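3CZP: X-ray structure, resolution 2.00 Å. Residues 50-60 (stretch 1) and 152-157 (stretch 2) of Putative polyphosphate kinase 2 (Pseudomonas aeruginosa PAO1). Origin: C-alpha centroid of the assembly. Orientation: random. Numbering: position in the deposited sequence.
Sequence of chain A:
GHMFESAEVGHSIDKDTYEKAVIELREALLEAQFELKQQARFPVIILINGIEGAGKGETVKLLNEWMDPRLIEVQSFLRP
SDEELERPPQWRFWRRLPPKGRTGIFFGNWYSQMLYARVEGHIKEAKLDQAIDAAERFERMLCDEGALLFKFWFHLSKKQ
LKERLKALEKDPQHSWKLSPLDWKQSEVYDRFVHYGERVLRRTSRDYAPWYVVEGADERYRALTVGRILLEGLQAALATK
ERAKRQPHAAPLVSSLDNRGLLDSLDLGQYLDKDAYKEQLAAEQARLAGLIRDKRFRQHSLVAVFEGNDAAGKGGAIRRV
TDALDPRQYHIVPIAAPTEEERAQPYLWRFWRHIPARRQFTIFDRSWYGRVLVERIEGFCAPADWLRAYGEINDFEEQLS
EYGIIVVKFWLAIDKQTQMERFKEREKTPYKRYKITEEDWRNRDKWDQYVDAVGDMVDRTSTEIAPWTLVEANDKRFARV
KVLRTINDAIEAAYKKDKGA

Stretch 1 (50-60) GIEGAGKGETV
Stretch 2 (152-157) FWFHLS

How do the two backbones meet? Phe152 to His155 end a strand, and Gly50 lies parallel to it in register with Phe154 (-82/119), their CA atoms about 4.6 Å apart. One hydrogen bond crosses, from Ile51 N to Phe154 O at 2.8 Å and a nearly straight 166°. Gly50 CA also leans on that carbonyl, 3.3 Å from Phe154 O. Gly50 (phi/psi 127/-157) must be glycine: a CB would sit 2.2 Å from Phe154 O.

How does stretch 1 turn from strand to helix, and which hydrogen bonds brace each stretch? A type II turn runs from Ile51 (-83/139) through Glu52 (-52/126) to Ala54, closed by Ala54 N to Ile51 O at 3.2 Å; Gly53 (93/5) takes the positive phi. Gly55 (90/24) occupies the N-cap position, right before the helix that begins at Lys56. Thr59 (m) bonds back from OG1 to Gly55 O at 2.6 Å, and Lys56 (m, t, m, t) sends its end away from the strand, NZ reaching Gly50 O at 3.2 Å. In stretch 2, a weak hydrogen bond joins Trp153 NE1 to His155 ND1 at 3.3 Å.

Which rings receive CH groups? Phe154 (chi1 m, chi2 -100°) offers one face to the helix start, with Lys56 CA 4.1 Å from the ring centroid and 6° off the normal. Trp153 (chi1 t, chi2 -75°) lays its six-membered ring against Gly50, whose CA is 3.9 Å from the centroid.

What fills the remaining space? Small Ala54 points toward the strand, its CB 3.7 Å from Phe154 CB and 3.9 Å from Leu156 CG. Leu156 (-135/150; m, t) brings CD1 to 3.6 Å from Gly53 O. The CA-to-CB bond of Ile51 points sideways, and the m, m rotamer puts CD1 4.2 Å from Trp153 CZ2; CG2 lies 4.4 Å from Leu156 CB. Thr59 OG1 lies 3.5 Å from Phe154 CE1. Together the stretches bury 517 Å², while Ala54 O and Glu52 O are left without hydrogen-bond partners.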

# COMPACT_ATOMS: atom_id res chain seq x y z
N GLY A 50 26.66 11.73 -2.76
CA GLY A 50 27.96 12.21 -3.12
C GLY A 50 28.10 12.96 -4.44
O GLY A 50 27.14 13.51 -4.95
N ILE A 51 29.31 12.96 -4.95
CA ILE A 51 29.66 13.80 -6.10
C ILE A 51 29.22 13.08 -7.37
O ILE A 51 29.34 11.85 -7.46
CB ILE A 51 31.19 14.13 -6.13
CG1 ILE A 51 31.60 14.78 -4.82
CG2 ILE A 51 31.55 15.05 -7.30
CD1 ILE A 51 30.80 16.07 -4.48
N GLU A 52 28.66 13.86 -8.30
CA GLU A 52 28.36 13.46 -9.66
C GLU A 52 29.63 12.88 -10.28
O GLU A 52 30.70 13.52 -10.26
CB GLU A 52 27.95 14.72 -10.45
CG GLU A 52 27.84 14.61 -11.97
CD GLU A 52 26.42 14.42 -12.46
OE1 GLU A 52 25.68 13.62 -11.84
OE2 GLU A 52 26.07 15.09 -13.47
N GLY A 53 29.53 11.65 -10.79
CA GLY A 53 30.66 11.04 -11.50
C GLY A 53 31.55 10.18 -10.61
O GLY A 53 32.58 9.67 -11.08
N ALA A 54 31.15 10.01 -9.35
CA ALA A 54 31.93 9.29 -8.36
C ALA A 54 31.55 7.83 -8.25
O ALA A 54 32.04 7.13 -7.35
CB ALA A 54 31.83 9.99 -6.99
N GLY A 55 30.70 7.34 -9.16
CA GLY A 55 30.42 5.94 -9.26
C GLY A 55 29.27 5.41 -8.43
O GLY A 55 29.23 4.20 -8.10
N LYS A 56 28.34 6.31 -8.08
CA LYS A 56 27.15 5.95 -7.30
C LYS A 56 26.30 4.86 -7.97
O LYS A 56 26.04 3.81 -7.38
CB LYS A 56 26.28 7.21 -7.03
CG LYS A 56 26.99 8.29 -6.21
CD LYS A 56 26.08 9.55 -5.81
CE LYS A 56 25.94 10.59 -6.91
NZ LYS A 56 25.01 11.73 -6.49
N GLY A 57 25.85 5.14 -9.18
CA GLY A 57 24.99 4.26 -9.91
C GLY A 57 25.70 3.04 -10.39
O GLY A 57 25.20 1.94 -10.25
N GLU A 58 26.90 3.22 -10.91
CA GLU A 58 27.76 2.08 -11.25
C GLU A 58 27.93 1.09 -10.09
O GLU A 58 27.87 -0.15 -10.25
CB GLU A 58 29.14 2.58 -11.65
CG GLU A 58 29.13 3.32 -12.99
CD GLU A 58 28.97 4.87 -12.85
OE1 GLU A 58 28.43 5.41 -11.82
OE2 GLU A 58 29.38 5.55 -13.83
N THR A 59 28.18 1.63 -8.91
CA THR A 59 28.40 0.77 -7.75
C THR A 59 27.15 0.01 -7.33
O THR A 59 27.21 -1.21 -7.03
CB THR A 59 29.01 1.55 -6.54
OG1 THR A 59 30.28 2.07 -6.93
CG2 THR A 59 29.22 0.56 -5.36
N VAL A 60 26.01 0.71 -7.27
CA VAL A 60 24.77 0.04 -6.92
C VAL A 60 24.40 -1.03 -7.94
O VAL A 60 23.84 -2.08 -7.62
CB VAL A 60 23.65 1.01 -6.69
CG1 VAL A 60 22.29 0.21 -6.47
CG2 VAL A 60 23.96 1.92 -5.56
N PHE A 152 26.54 5.99 2.34
CA PHE A 152 27.75 6.06 1.58
C PHE A 152 27.78 7.36 0.84
O PHE A 152 26.83 7.71 0.11
CB PHE A 152 27.93 4.88 0.61
CG PHE A 152 28.09 3.57 1.27
CD1 PHE A 152 29.30 3.16 1.81
CD2 PHE A 152 27.01 2.68 1.33
CE1 PHE A 152 29.41 1.91 2.41
CE2 PHE A 152 27.14 1.42 1.89
CZ PHE A 152 28.30 1.04 2.44
N TRP A 153 28.88 8.06 1.03
CA TRP A 153 29.21 9.24 0.28
C TRP A 153 30.37 8.95 -0.67
O TRP A 153 31.51 8.78 -0.25
CB TRP A 153 29.58 10.39 1.25
CG TRP A 153 30.04 11.66 0.54
CD1 TRP A 153 31.22 11.88 -0.06
CD2 TRP A 153 29.29 12.86 0.39
NE1 TRP A 153 31.25 13.13 -0.62
CE2 TRP A 153 30.08 13.76 -0.34
CE3 TRP A 153 28.02 13.27 0.79
CZ2 TRP A 153 29.67 15.04 -0.62
CZ3 TRP A 153 27.61 14.55 0.48
CH2 TRP A 153 28.41 15.41 -0.20
N PHE A 154 30.06 8.90 -1.95
CA PHE A 154 30.99 8.69 -3.03
C PHE A 154 31.67 10.01 -3.37
O PHE A 154 30.98 10.99 -3.75
CB PHE A 154 30.26 8.14 -4.26
CG PHE A 154 29.77 6.72 -4.06
CD1 PHE A 154 30.47 5.64 -4.59
CD2 PHE A 154 28.65 6.46 -3.27
CE1 PHE A 154 30.05 4.35 -4.34
CE2 PHE A 154 28.20 5.14 -3.07
CZ PHE A 154 28.90 4.10 -3.60
N HIS A 155 32.99 10.06 -3.22
CA HIS A 155 33.71 11.31 -3.31
C HIS A 155 34.64 11.42 -4.52
O HIS A 155 35.29 10.46 -4.88
CB HIS A 155 34.58 11.50 -2.08
CG HIS A 155 35.06 12.90 -1.93
ND1 HIS A 155 34.20 13.98 -1.87
CD2 HIS A 155 36.31 13.41 -1.89
CE1 HIS A 155 34.90 15.09 -1.76
NE2 HIS A 155 36.18 14.77 -1.78
N LEU A 156 34.75 12.64 -5.05
CA LEU A 156 35.87 13.02 -5.89
C LEU A 156 36.31 14.38 -5.42
O LEU A 156 35.51 15.16 -4.91
CB LEU A 156 35.49 13.10 -7.37
CG LEU A 156 35.03 11.86 -8.16
CD1 LEU A 156 34.48 12.31 -9.54
CD2 LEU A 156 36.15 10.82 -8.27
N SER A 157 37.59 14.65 -5.57
CA SER A 157 38.10 16.00 -5.36
C SER A 157 37.76 16.84 -6.56
O SER A 157 37.39 16.36 -7.63
CB SER A 157 39.60 16.02 -5.05
OG SER A 157 40.33 15.64 -6.19